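Local coordinates for germination protein (Bacillus megaterium, PDB 6O59), which probably takes part in recognising germinants that wake dormant spores, as the N-terminal domain of the A subunit of the GerK3 germinant receptor, at residues Ile252-Asp257 and Leu263-Leu268; Met174-Gly177 and Asp183-Leu186; Arg202-Asn207 and Pro230-Tyr235. All coordinates share one frame; numbering follows the deposited sequence.

Contact 1: Ile252-Asp257 and Leu263-Leu268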
ATOM      1  N   ILE A 252     -11.571  -7.386   9.098  1.00 66.44           N
ATOM      2  CA  ILE A 252     -10.510  -7.814   8.199  1.00 65.61           C
ATOM      3  C   ILE A 252     -11.085  -8.011   6.782  1.00 69.63           C
ATOM      4  O   ILE A 252     -12.118  -8.669   6.623  1.00 70.24           O
ATOM      5  CB  ILE A 252      -9.841  -9.120   8.761  1.00 69.41           C
ATOM      6  CG1 ILE A 252      -9.026  -8.832  10.031  1.00 71.42           C
ATOM      7  CG2 ILE A 252      -8.951  -9.837   7.713  1.00 69.47           C
ATOM      8  CD1 ILE A 252      -9.765  -8.908  11.329  1.00 79.31           C
ATOM      9  N   ALA A 253     -10.408  -7.445   5.767  1.00 64.76           N
ATOM     10  CA  ALA A 253     -10.808  -7.591   4.363  1.00 63.45           C
ATOM     11  C   ALA A 253      -9.855  -8.568   3.632  1.00 66.18           C
ATOM     12  O   ALA A 253      -8.646  -8.477   3.783  1.00 64.72           O
ATOM     13  CB  ALA A 253     -10.840  -6.233   3.664  1.00 63.34           C
ATOM     14  N   ILE A 254     -10.410  -9.528   2.889  1.00 63.05           N
ATOM     15  CA  ILE A 254      -9.621 -10.516   2.147  1.00 62.65           C
ATOM     16  C   ILE A 254      -9.939 -10.394   0.677  1.00 64.39           C
ATOM     17  O   ILE A 254     -11.111 -10.403   0.293  1.00 63.28           O
ATOM     18  CB  ILE A 254      -9.854 -11.967   2.658  1.00 66.47           C
ATOM     19  CG1 ILE A 254      -9.542 -12.101   4.166  1.00 68.04           C
ATOM     20  CG2 ILE A 254      -9.077 -12.993   1.830  1.00 66.73           C
ATOM     21  CD1 ILE A 254     -10.547 -12.952   4.907  1.00 75.09           C
ATOM     22  N   PHE A 255      -8.890 -10.291  -0.139  1.00 60.97           N
ATOM     23  CA  PHE A 255      -8.986 -10.257  -1.595  1.00 60.53           C
ATOM     24  C   PHE A 255      -8.325 -11.492  -2.168  1.00 68.03           C
ATOM     25  O   PHE A 255      -7.120 -11.698  -1.975  1.00 68.55           O
ATOM     26  CB  PHE A 255      -8.367  -8.977  -2.185  1.00 61.43           C
ATOM     27  CG  PHE A 255      -9.158  -7.751  -1.828  1.00 62.09           C
ATOM     28  CD1 PHE A 255     -10.318  -7.434  -2.516  1.00 63.54           C
ATOM     29  CD2 PHE A 255      -8.771  -6.939  -0.761  1.00 64.57           C
ATOM     30  CE1 PHE A 255     -11.058  -6.321  -2.169  1.00 64.43           C
ATOM     31  CE2 PHE A 255      -9.503  -5.804  -0.431  1.00 66.60           C
ATOM     32  CZ  PHE A 255     -10.637  -5.500  -1.140  1.00 64.08           C
ATOM     33  N   VAL A 256      -9.130 -12.334  -2.835  1.00 65.64           N
ATOM     34  CA  VAL A 256      -8.685 -13.570  -3.475  1.00 66.25           C
ATOM     35  C   VAL A 256      -8.522 -13.317  -4.985  1.00 72.03           C
ATOM     36  O   VAL A 256      -9.379 -12.681  -5.602  1.00 71.77           O
ATOM     37  CB  VAL A 256      -9.669 -14.725  -3.180  1.00 69.85           C
ATOM     38  CG1 VAL A 256      -9.135 -16.057  -3.698  1.00 70.70           C
ATOM     39  CG2 VAL A 256      -9.972 -14.811  -1.685  1.00 69.55           C
ATOM     40  N   ASP A 257      -7.412 -13.810  -5.563  1.00 69.70           N
ATOM     41  CA  ASP A 257      -7.101 -13.691  -6.981  1.00 69.63           C
ATOM     42  C   ASP A 257      -8.197 -14.333  -7.831  1.00 76.29           C
ATOM     43  O   ASP A 257      -8.562 -15.499  -7.622  1.00 76.61           O
ATOM     44  CB  ASP A 257      -5.734 -14.329  -7.274  1.00 72.22           C
ATOM     45  CG  ASP A 257      -5.168 -14.078  -8.660  1.00 78.75           C
ATOM     46  OD1 ASP A 257      -5.517 -13.049  -9.267  1.00 81.90           O
ATOM     47  OD2 ASP A 257      -4.345 -14.892  -9.118  1.00 76.49           O
ATOM     48  N   LEU A 263     -13.852  -9.827   0.727  1.00 63.71           N
ATOM     49  CA  LEU A 263     -14.456 -10.727   1.709  1.00 62.67           C
ATOM     50  C   LEU A 263     -14.220 -10.152   3.094  1.00 68.13           C
ATOM     51  O   LEU A 263     -13.069  -9.967   3.503  1.00 68.48           O
ATOM     52  CB  LEU A 263     -13.914 -12.164   1.583  1.00 62.94           C
ATOM     53  CG  LEU A 263     -14.151 -12.846   0.233  1.00 67.10           C
ATOM     54  CD1 LEU A 263     -13.421 -14.160   0.150  1.00 67.47           C
ATOM     55  CD2 LEU A 263     -15.638 -13.043  -0.040  1.00 71.21           C
ATOM     56  N   ILE A 264     -15.311  -9.784   3.786  1.00 63.94           N
ATOM     57  CA  ILE A 264     -15.275  -9.177   5.126  1.00 62.08           C
ATOM     58  C   ILE A 264     -15.376 -10.283   6.147  1.00 65.60           C
ATOM     59  O   ILE A 264     -16.243 -11.157   6.031  1.00 64.57           O
ATOM     60  CB  ILE A 264     -16.411  -8.134   5.279  1.00 63.89           C
ATOM     61  CG1 ILE A 264     -16.272  -6.956   4.263  1.00 61.70           C
ATOM     62  CG2 ILE A 264     -16.581  -7.641   6.736  1.00 66.35           C
ATOM     63  CD1 ILE A 264     -15.015  -6.126   4.341  1.00 64.85           C
ATOM     64  N   ALA A 265     -14.470 -10.266   7.129  1.00 63.93           N
ATOM     65  CA  ALA A 265     -14.458 -11.265   8.196  1.00 65.25           C
ATOM     66  C   ALA A 265     -14.195 -10.629   9.579  1.00 69.21           C
ATOM     67  O   ALA A 265     -13.324  -9.768   9.713  1.00 68.26           O
ATOM     68  CB  ALA A 265     -13.428 -12.351   7.900  1.00 66.57           C
ATOM     69  N   PRO A 266     -14.930 -11.047  10.632  1.00 67.68           N
ATOM     70  CA  PRO A 266     -16.057 -11.995  10.644  1.00 67.56           C
ATOM     71  C   PRO A 266     -17.316 -11.270  10.144  1.00 69.49           C
ATOM     72  O   PRO A 266     -17.428 -10.053  10.323  1.00 67.71           O
ATOM     73  CB  PRO A 266     -16.140 -12.425  12.128  1.00 71.29           C
ATOM     74  CG  PRO A 266     -15.007 -11.704  12.848  1.00 76.42           C
ATOM     75  CD  PRO A 266     -14.702 -10.519  11.987  1.00 70.66           C
ATOM     76  N   ALA A 267     -18.237 -11.994   9.482  1.00 65.90           N
ATOM     77  CA  ALA A 267     -19.461 -11.386   8.941  1.00 64.95           C
ATOM     78  C   ALA A 267     -20.378 -10.862  10.069  1.00 69.54           C
ATOM     79  O   ALA A 267     -20.984  -9.806   9.913  1.00 69.11           O
ATOM     80  CB  ALA A 267     -20.203 -12.379   8.062  1.00 65.56           C
ATOM     81  N   LEU A 268     -20.436 -11.568  11.207  1.00 67.18           N
ATOM     82  CA  LEU A 268     -21.189 -11.134  12.378  1.00 68.84           C
ATOM     83  C   LEU A 268     -20.163 -10.702  13.429  1.00 79.02           C
ATOM     84  O   LEU A 268     -19.393 -11.531  13.926  1.00 81.53           O
ATOM     85  CB  LEU A 268     -22.149 -12.223  12.886  1.00 69.55           C
ATOM     86  CG  LEU A 268     -23.156 -11.820  13.951  1.00 73.67           C
ATOM     87  CD1 LEU A 268     -24.197 -10.839  13.405  1.00 72.00           C
ATOM     88  CD2 LEU A 268     -23.826 -13.033  14.525  1.00 76.20           C
TER

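Contact 2: Met174-Gly177 and Asp183-Leu186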
ATOM      1  N   MET A 174      -0.378 -13.489   0.946  1.00 70.56           N
ATOM      2  CA  MET A 174      -0.121 -14.896   1.268  1.00 72.31           C
ATOM      3  C   MET A 174      -0.651 -15.809   0.152  1.00 71.44           C
ATOM      4  O   MET A 174      -1.351 -15.354  -0.756  1.00 69.46           O
ATOM      5  CB  MET A 174      -0.666 -15.297   2.671  1.00 76.43           C
ATOM      6  CG  MET A 174      -2.161 -15.156   2.842  1.00 79.90           C
ATOM      7  SD  MET A 174      -2.647 -14.923   4.572  1.00 86.40           S
ATOM      8  CE  MET A 174      -2.361 -16.622   5.259  1.00 86.40           C
ATOM      9  N   LYS A 175      -0.240 -17.082   0.198  1.00 67.12           N
ATOM     10  CA  LYS A 175      -0.609 -18.123  -0.749  1.00 65.75           C
ATOM     11  C   LYS A 175      -1.352 -19.188   0.017  1.00 73.56           C
ATOM     12  O   LYS A 175      -0.762 -19.915   0.811  1.00 74.83           O
ATOM     13  CB  LYS A 175       0.626 -18.682  -1.484  1.00 66.80           C
ATOM     14  CG  LYS A 175       1.075 -17.777  -2.618  1.00 63.19           C
ATOM     15  CD  LYS A 175       2.328 -18.275  -3.312  1.00 67.48           C
ATOM     16  CE  LYS A 175       3.039 -17.198  -4.116  1.00 67.12           C
ATOM     17  NZ  LYS A 175       2.401 -16.909  -5.427  1.00 72.44           N
ATOM     18  N   ILE A 176      -2.669 -19.215  -0.152  1.00 72.51           N
ATOM     19  CA  ILE A 176      -3.534 -20.175   0.523  1.00 75.40           C
ATOM     20  C   ILE A 176      -4.073 -21.143  -0.522  1.00 84.37           C
ATOM     21  O   ILE A 176      -4.114 -20.805  -1.696  1.00 84.78           O
ATOM     22  CB  ILE A 176      -4.665 -19.482   1.326  1.00 77.39           C
ATOM     23  CG1 ILE A 176      -5.638 -18.725   0.405  1.00 75.85           C
ATOM     24  CG2 ILE A 176      -4.082 -18.554   2.398  1.00 78.34           C
ATOM     25  CD1 ILE A 176      -7.031 -18.678   0.873  1.00 80.59           C
ATOM     26  N   GLY A 177      -4.467 -22.327  -0.092  1.00 83.85           N
ATOM     27  CA  GLY A 177      -5.023 -23.329  -0.985  1.00 84.66           C
ATOM     28  C   GLY A 177      -4.773 -24.734  -0.495  1.00 91.12           C
ATOM     29  O   GLY A 177      -3.691 -25.028   0.034  1.00 91.48           O
ATOM     30  N   ASP A 183      -3.212 -16.838  -4.712  1.00 66.11           N
ATOM     31  CA  ASP A 183      -2.718 -15.599  -4.125  1.00 65.51           C
ATOM     32  C   ASP A 183      -3.866 -14.857  -3.473  1.00 70.87           C
ATOM     33  O   ASP A 183      -4.966 -14.772  -4.027  1.00 70.26           O
ATOM     34  CB  ASP A 183      -1.993 -14.736  -5.159  1.00 66.34           C
ATOM     35  CG  ASP A 183      -0.667 -15.333  -5.555  1.00 72.37           C
ATOM     36  OD1 ASP A 183       0.285 -15.225  -4.766  1.00 71.41           O
ATOM     37  OD2 ASP A 183      -0.591 -15.938  -6.643  1.00 81.77           O
ATOM     38  N   VAL A 184      -3.604 -14.365  -2.266  1.00 68.94           N
ATOM     39  CA  VAL A 184      -4.565 -13.685  -1.419  1.00 68.78           C
ATOM     40  C   VAL A 184      -3.888 -12.505  -0.723  1.00 75.67           C
ATOM     41  O   VAL A 184      -2.734 -12.631  -0.308  1.00 77.75           O
ATOM     42  CB  VAL A 184      -5.120 -14.731  -0.397  1.00 73.41           C
ATOM     43  CG1 VAL A 184      -5.513 -14.107   0.937  1.00 72.43           C
ATOM     44  CG2 VAL A 184      -6.288 -15.501  -0.992  1.00 73.32           C
ATOM     45  N   THR A 185      -4.606 -11.370  -0.580  1.00 70.97           N
ATOM     46  CA  THR A 185      -4.128 -10.230   0.196  1.00 70.46           C
ATOM     47  C   THR A 185      -5.170  -9.939   1.302  1.00 74.61           C
ATOM     48  O   THR A 185      -6.360  -9.774   1.034  1.00 73.87           O
ATOM     49  CB  THR A 185      -3.758  -9.015  -0.668  1.00 73.32           C
ATOM     50  OG1 THR A 185      -2.594  -9.347  -1.426  1.00 74.09           O
ATOM     51  CG2 THR A 185      -3.440  -7.776   0.177  1.00 70.85           C
ATOM     52  N   LEU A 186      -4.689  -9.926   2.540  1.00 72.01           N
ATOM     53  CA  LEU A 186      -5.412  -9.658   3.781  1.00 72.11           C
ATOM     54  C   LEU A 186      -5.226  -8.172   4.184  1.00 75.08           C
ATOM     55  O   LEU A 186      -4.125  -7.648   4.069  1.00 76.06           O
ATOM     56  CB  LEU A 186      -4.814 -10.596   4.840  1.00 73.91           C
ATOM     57  CG  LEU A 186      -5.512 -10.726   6.192  1.00 79.65           C
ATOM     58  CD1 LEU A 186      -5.366 -12.118   6.717  1.00 81.58           C
ATOM     59  CD2 LEU A 186      -4.922  -9.766   7.217  1.00 83.24           C
TER
HETATM   60  O   HOH W   1       0.466 -13.538  -2.676  1.00 72.10           O

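Contact 3: Arg202-Asn207 and Pro230-Tyr235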
ATOM      1  N   ARG A 202      -6.065 -14.968  10.318  1.00 80.63           N
ATOM      2  CA  ARG A 202      -4.859 -15.274   9.544  1.00 80.63           C
ATOM      3  C   ARG A 202      -4.539 -16.776   9.626  1.00 87.34           C
ATOM      4  O   ARG A 202      -4.304 -17.400   8.587  1.00 88.12           O
ATOM      5  CB  ARG A 202      -3.687 -14.420  10.052  1.00 81.67           C
ATOM      6  CG  ARG A 202      -2.366 -14.603   9.295  1.00 89.25           C
ATOM      7  CD  ARG A 202      -1.218 -14.017  10.088  1.00 99.16           C
ATOM      8  NE  ARG A 202      -1.336 -12.562  10.228  1.00111.13           N
ATOM      9  CZ  ARG A 202      -0.959 -11.870  11.299  1.00133.28           C
ATOM     10  NH1 ARG A 202      -1.114 -10.554  11.335  1.00116.70           N
ATOM     11  NH2 ARG A 202      -0.416 -12.488  12.341  1.00129.67           N
ATOM     12  N   LYS A 203      -4.563 -17.345  10.854  1.00 85.46           N
ATOM     13  CA  LYS A 203      -4.339 -18.760  11.169  1.00 87.41           C
ATOM     14  C   LYS A 203      -5.332 -19.642  10.390  1.00 90.90           C
ATOM     15  O   LYS A 203      -4.901 -20.582   9.734  1.00 91.83           O
ATOM     16  CB  LYS A 203      -4.462 -18.977  12.691  1.00 92.55           C
ATOM     17  CG  LYS A 203      -4.474 -20.424  13.186  1.00114.44           C
ATOM     18  CD  LYS A 203      -4.942 -20.493  14.639  1.00125.49           C
ATOM     19  CE  LYS A 203      -5.449 -21.861  15.025  1.00139.44           C
ATOM     20  NZ  LYS A 203      -5.967 -21.882  16.420  1.00152.42           N
ATOM     21  N   ARG A 204      -6.637 -19.307  10.417  1.00 87.07           N
ATOM     22  CA  ARG A 204      -7.688 -20.050   9.713  1.00 86.88           C
ATOM     23  C   ARG A 204      -7.483 -20.020   8.209  1.00 91.68           C
ATOM     24  O   ARG A 204      -7.669 -21.045   7.553  1.00 92.71           O
ATOM     25  CB  ARG A 204      -9.093 -19.509  10.049  1.00 84.78           C
ATOM     26  CG  ARG A 204      -9.558 -19.754  11.481  1.00 98.08           C
ATOM     27  CD  ARG A 204      -9.620 -21.221  11.867  1.00105.10           C
ATOM     28  NE  ARG A 204     -10.586 -21.478  12.940  1.00112.23           N
ATOM     29  CZ  ARG A 204     -10.352 -21.268  14.235  1.00129.20           C
ATOM     30  NH1 ARG A 204      -9.191 -20.756  14.633  1.00116.37           N
ATOM     31  NH2 ARG A 204     -11.283 -21.550  15.136  1.00117.85           N
ATOM     32  N   LEU A 205      -7.121 -18.842   7.666  1.00 87.21           N
ATOM     33  CA  LEU A 205      -6.896 -18.619   6.239  1.00 85.46           C
ATOM     34  C   LEU A 205      -5.817 -19.525   5.689  1.00 92.33           C
ATOM     35  O   LEU A 205      -6.026 -20.171   4.664  1.00 92.54           O
ATOM     36  CB  LEU A 205      -6.514 -17.161   5.978  1.00 83.28           C
ATOM     37  CG  LEU A 205      -7.641 -16.223   5.626  1.00 85.79           C
ATOM     38  CD1 LEU A 205      -7.086 -14.912   5.165  1.00 84.66           C
ATOM     39  CD2 LEU A 205      -8.515 -16.793   4.517  1.00 86.73           C
ATOM     40  N   LYS A 206      -4.685 -19.604   6.395  1.00 90.77           N
ATOM     41  CA  LYS A 206      -3.533 -20.413   6.029  1.00 92.92           C
ATOM     42  C   LYS A 206      -3.920 -21.883   5.728  1.00 99.20           C
ATOM     43  O   LYS A 206      -3.321 -22.498   4.835  1.00100.95           O
ATOM     44  CB  LYS A 206      -2.479 -20.343   7.155  1.00 98.18           C
ATOM     45  CG  LYS A 206      -1.087 -20.889   6.796  1.00123.58           C
ATOM     46  CD  LYS A 206      -0.333 -20.035   5.753  1.00134.00           C
ATOM     47  CE  LYS A 206      -0.211 -20.726   4.411  1.00140.23           C
ATOM     48  NZ  LYS A 206       0.328 -19.815   3.368  1.00141.81           N
ATOM     49  N   ASN A 207      -4.938 -22.419   6.432  1.00 94.92           N
ATOM     50  CA  ASN A 207      -5.384 -23.805   6.272  1.00 96.20           C
ATOM     51  C   ASN A 207      -6.816 -23.927   5.697  1.00 95.68           C
ATOM     52  O   ASN A 207      -7.365 -25.034   5.679  1.00 97.05           O
ATOM     53  CB  ASN A 207      -5.303 -24.540   7.618  1.00102.81           C
ATOM     54  CG  ASN A 207      -4.010 -24.327   8.368  1.00132.64           C
ATOM     55  OD1 ASN A 207      -3.944 -23.536   9.320  1.00127.94           O
ATOM     56  ND2 ASN A 207      -2.958 -25.026   7.957  1.00125.66           N
ATOM     57  N   PRO A 230     -17.545 -22.823   9.204  1.00 87.48           N
ATOM     58  CA  PRO A 230     -16.585 -22.681  10.313  1.00 88.20           C
ATOM     59  C   PRO A 230     -16.091 -21.235  10.440  1.00 88.93           C
ATOM     60  O   PRO A 230     -16.235 -20.439   9.502  1.00 86.30           O
ATOM     61  CB  PRO A 230     -15.454 -23.637   9.919  1.00 91.32           C
ATOM     62  CG  PRO A 230     -15.488 -23.641   8.421  1.00 93.74           C
ATOM     63  CD  PRO A 230     -16.938 -23.510   8.040  1.00 88.67           C
ATOM     64  N   PHE A 231     -15.512 -20.904  11.602  1.00 85.02           N
ATOM     65  CA  PHE A 231     -14.966 -19.585  11.883  1.00 81.88           C
ATOM     66  C   PHE A 231     -13.805 -19.235  10.918  1.00 84.63           C
ATOM     67  O   PHE A 231     -12.894 -20.043  10.724  1.00 85.95           O
ATOM     68  CB  PHE A 231     -14.488 -19.493  13.355  1.00 85.04           C
ATOM     69  CG  PHE A 231     -13.705 -18.238  13.672  1.00 84.92           C
ATOM     70  CD1 PHE A 231     -12.320 -18.209  13.533  1.00 87.80           C
ATOM     71  CD2 PHE A 231     -14.358 -17.065  14.049  1.00 85.17           C
ATOM     72  CE1 PHE A 231     -11.603 -17.035  13.781  1.00 87.32           C
ATOM     73  CE2 PHE A 231     -13.639 -15.891  14.288  1.00 86.37           C
ATOM     74  CZ  PHE A 231     -12.268 -15.886  14.157  1.00 84.51           C
ATOM     75  N   PRO A 232     -13.781 -18.006  10.369  1.00 78.94           N
ATOM     76  CA  PRO A 232     -14.788 -16.948  10.495  1.00 77.30           C
ATOM     77  C   PRO A 232     -15.781 -16.969   9.333  1.00 80.06           C
ATOM     78  O   PRO A 232     -15.412 -17.298   8.204  1.00 78.33           O
ATOM     79  CB  PRO A 232     -13.929 -15.676  10.486  1.00 77.34           C
ATOM     80  CG  PRO A 232     -12.715 -16.039   9.602  1.00 81.46           C
ATOM     81  CD  PRO A 232     -12.666 -17.564   9.506  1.00 79.15           C
ATOM     82  N   THR A 233     -17.042 -16.593   9.605  1.00 77.13           N
ATOM     83  CA  THR A 233     -18.050 -16.438   8.555  1.00 74.84           C
ATOM     84  C   THR A 233     -17.614 -15.265   7.716  1.00 75.52           C
ATOM     85  O   THR A 233     -17.026 -14.322   8.259  1.00 74.32           O
ATOM     86  CB  THR A 233     -19.437 -16.238   9.140  1.00 81.17           C
ATOM     87  OG1 THR A 233     -19.443 -15.094  10.005  1.00 83.29           O
ATOM     88  CG2 THR A 233     -19.928 -17.456   9.844  1.00 78.59           C
ATOM     89  N   ILE A 234     -17.838 -15.325   6.405  1.00 71.76           N
ATOM     90  CA  ILE A 234     -17.377 -14.239   5.536  1.00 70.17           C
ATOM     91  C   ILE A 234     -18.561 -13.597   4.797  1.00 73.76           C
ATOM     92  O   ILE A 234     -19.575 -14.257   4.507  1.00 75.11           O
ATOM     93  CB  ILE A 234     -16.239 -14.671   4.552  1.00 72.50           C
ATOM     94  CG1 ILE A 234     -16.682 -15.829   3.630  1.00 75.00           C
ATOM     95  CG2 ILE A 234     -14.952 -15.018   5.304  1.00 72.19           C
ATOM     96  CD1 ILE A 234     -15.740 -16.158   2.448  1.00 92.58           C
ATOM     97  N   TYR A 235     -18.412 -12.293   4.508  1.00 66.08           N
ATOM     98  CA  TYR A 235     -19.391 -11.511   3.775  1.00 63.13           C
ATOM     99  C   TYR A 235     -18.744 -10.978   2.490  1.00 65.09           C
ATOM    100  O   TYR A 235     -17.709 -10.323   2.555  1.00 65.32           O
ATOM    101  CB  TYR A 235     -19.940 -10.392   4.664  1.00 63.17           C
ATOM    102  CG  TYR A 235     -20.718  -9.332   3.922  1.00 64.64           C
ATOM    103  CD1 TYR A 235     -21.986  -9.594   3.411  1.00 67.31           C
ATOM    104  CD2 TYR A 235     -20.190  -8.054   3.739  1.00 64.36           C
ATOM    105  CE1 TYR A 235     -22.699  -8.620   2.712  1.00 67.46           C
ATOM    106  CE2 TYR A 235     -20.901  -7.071   3.056  1.00 64.43           C
ATOM    107  CZ  TYR A 235     -22.153  -7.357   2.550  1.00 69.13           C
ATOM    108  OH  TYR A 235     -22.844  -6.389   1.875  1.00 71.26           O
TER

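Contact 1: Ile252-Asp257 and Leu263-Leu268
Ile254 and Leu263 form a hydrogen-bonded antiparallel pair: Ile254 N donates to Leu263 O at 2.8 Å, and Leu263 N returns a bond of 2.8 Å to Ile254 O. Ile252 and Ala265 repeat the exchange, with Ala265 N 2.9 Å from Ile252 O and Ile252 N 3.0 Å from Ala265 O. Between them Ala253 and Ile264 make the non-hydrogen-bonded pair, where the CA-H of Ala253 points to Leu263 O (CA to O 3.4 Å) and Ile264 CD1 ends 4.2 Å from Ala253 CB. This ladder is the beta hairpin of strands 252-256 and 262-265, part of a twisted five-stranded antiparallel sheet; the N-to-C directions of the two short strand segments make 148°. Ile252, Ile254, Leu263 and Ala265 share one face. There Ile254 CD1 lies 4.2 Å from Ala265 CB, while Leu263, with CG anti to its carbonyl carbon (chi1 -60°), brings CD1 to 4.0 Å from Val256 CG2. Helix 195-206 covers this face, placing Val197, Val198 and Ile201 on Ile252 and Leu205 on Ile254. On the other face Phe255 packs against helix 153-163 and meets the Phe149 ring edge-to-face. Past the last pair, a cis peptide precedes Pro266, and Arg251 NH2 bonds to the carbonyl oxygens of Pro266 and Ala267.

Contact 2: Met174-Gly177 and Asp183-Leu186
Met174 and Val184 exchange both backbone bonds of a hydrogen-bonded antiparallel pair: Met174 N gives to Val184 O at 2.8 Å, and Val184 N gives to Met174 O at 2.9 Å. Met174 O has a second donor, a water 3.2 Å away. The same water donates to Asp183 OD1 at 2.7 Å, linking a main-chain acceptor of one strand to a side-chain acceptor of the other. Lys175 NZ forms a salt bridge with Asp183 OD1 at 2.8 Å, on the syn lone pair of that oxygen. The lysine chain runs along the aspartate and bends at its last torsion (chi4 -78°), which folds NZ back onto the carboxylate. Partners from outside the two segments take up other polar atoms: Lys175 O accepts from Lys206 NZ, Gly177 O from Lys181 NZ, and Thr185 OG1 bonds to Ser173 OG. The backbone O of Asp183 and that of Thr185 probably accept from Asp257 N and Phe255 N of the neighbouring strand.

The opposite face of this hairpin, strands 169-176 and 182-189, is apolar. Met174 CG runs alongside Val184 CG1 at 4.0 Å, and Met174 SD comes to 4.5 Å from Leu186 CD1. Ile176 crosses Val184 at about a right angle, CG1 to CG2 3.6 Å. Leu205 and Lys206 of helix 195-206 touch this side, on Leu186 and Met174 respectively. The N-to-C directions of the short strand segments make 125°, well short of exactly antiparallel.

The apolar side chains thus pack on one another, on strand 252-256 and on helix 195-206, whereas at the turn end of the hairpin two donors on one carboxylate oxygen would favour a charged Asp183, tied to Lys175 across the strands.

Contact 3: Arg202-Asn207 and Pro230-Tyr235
Arg204, near the C-terminal end of helix 195-206, lays its side chain against Phe231, and these two residues bury most of the surface in the contact. Phe231 CD1 sits 3.6 Å above the plane of the Arg204 guanidinium, over its centre, with Arg204 CZ 3.7 Å from that atom. The two planes are steeply inclined, 69° apart, so the groups are not stacked in parallel; Arg204 NE lies at the edge of the ring, in its plane. Arg204 CG, anti to the carbonyl carbon (chi1 -68°), comes to 3.4 Å from Phe231 O. The charged end has a further partner: Arg204 NH1 makes a salt bridge with Glu200 OE1, one turn earlier in the helix, and Glu200 also touches Phe231.

With CG anti to its backbone N (chi1 171°), Phe231 holds its ring beside the carbonyl carbon and over the following Pro232. The peptide bond between them is cis, and the proline covers one face of the ring, Pro232 CB standing 3.7 Å above the ring plane, over its centre. Pro232 adds a small contact of its own, CD to Arg204 CB at 4.1 Å, and reaches Ile201 on the helix and Ala265 on strand 262-265. Such stacking of an aromatic ring on the proline that follows it is characteristic of cis aromatic-proline peptide bonds, used here where the loop entering strand 235-237 passes the helix.

In the fold
Along the chain contact 2 comes first, then contact 3, then contact 1. Contacts 1 and 2 are two hairpins of one antiparallel sheet, ordered 169-176, 182-189, 252-256, 262-265, 235-237; their centres are about 12 Å apart and the inner strands 182-189 and 252-256 join them. Contact 3 lies about 9 Å from contact 1 and about 12 Å from contact 2, centre to centre. Its helix 195-206 lies across one face of the sheet and ties both hairpins together, while its loop leads into edge strand 235-237. All three lie in the half of this N-terminal domain built on the second sheet; the first repeats the strand order 1-2-4-5-3, consistent with two similarly built halves.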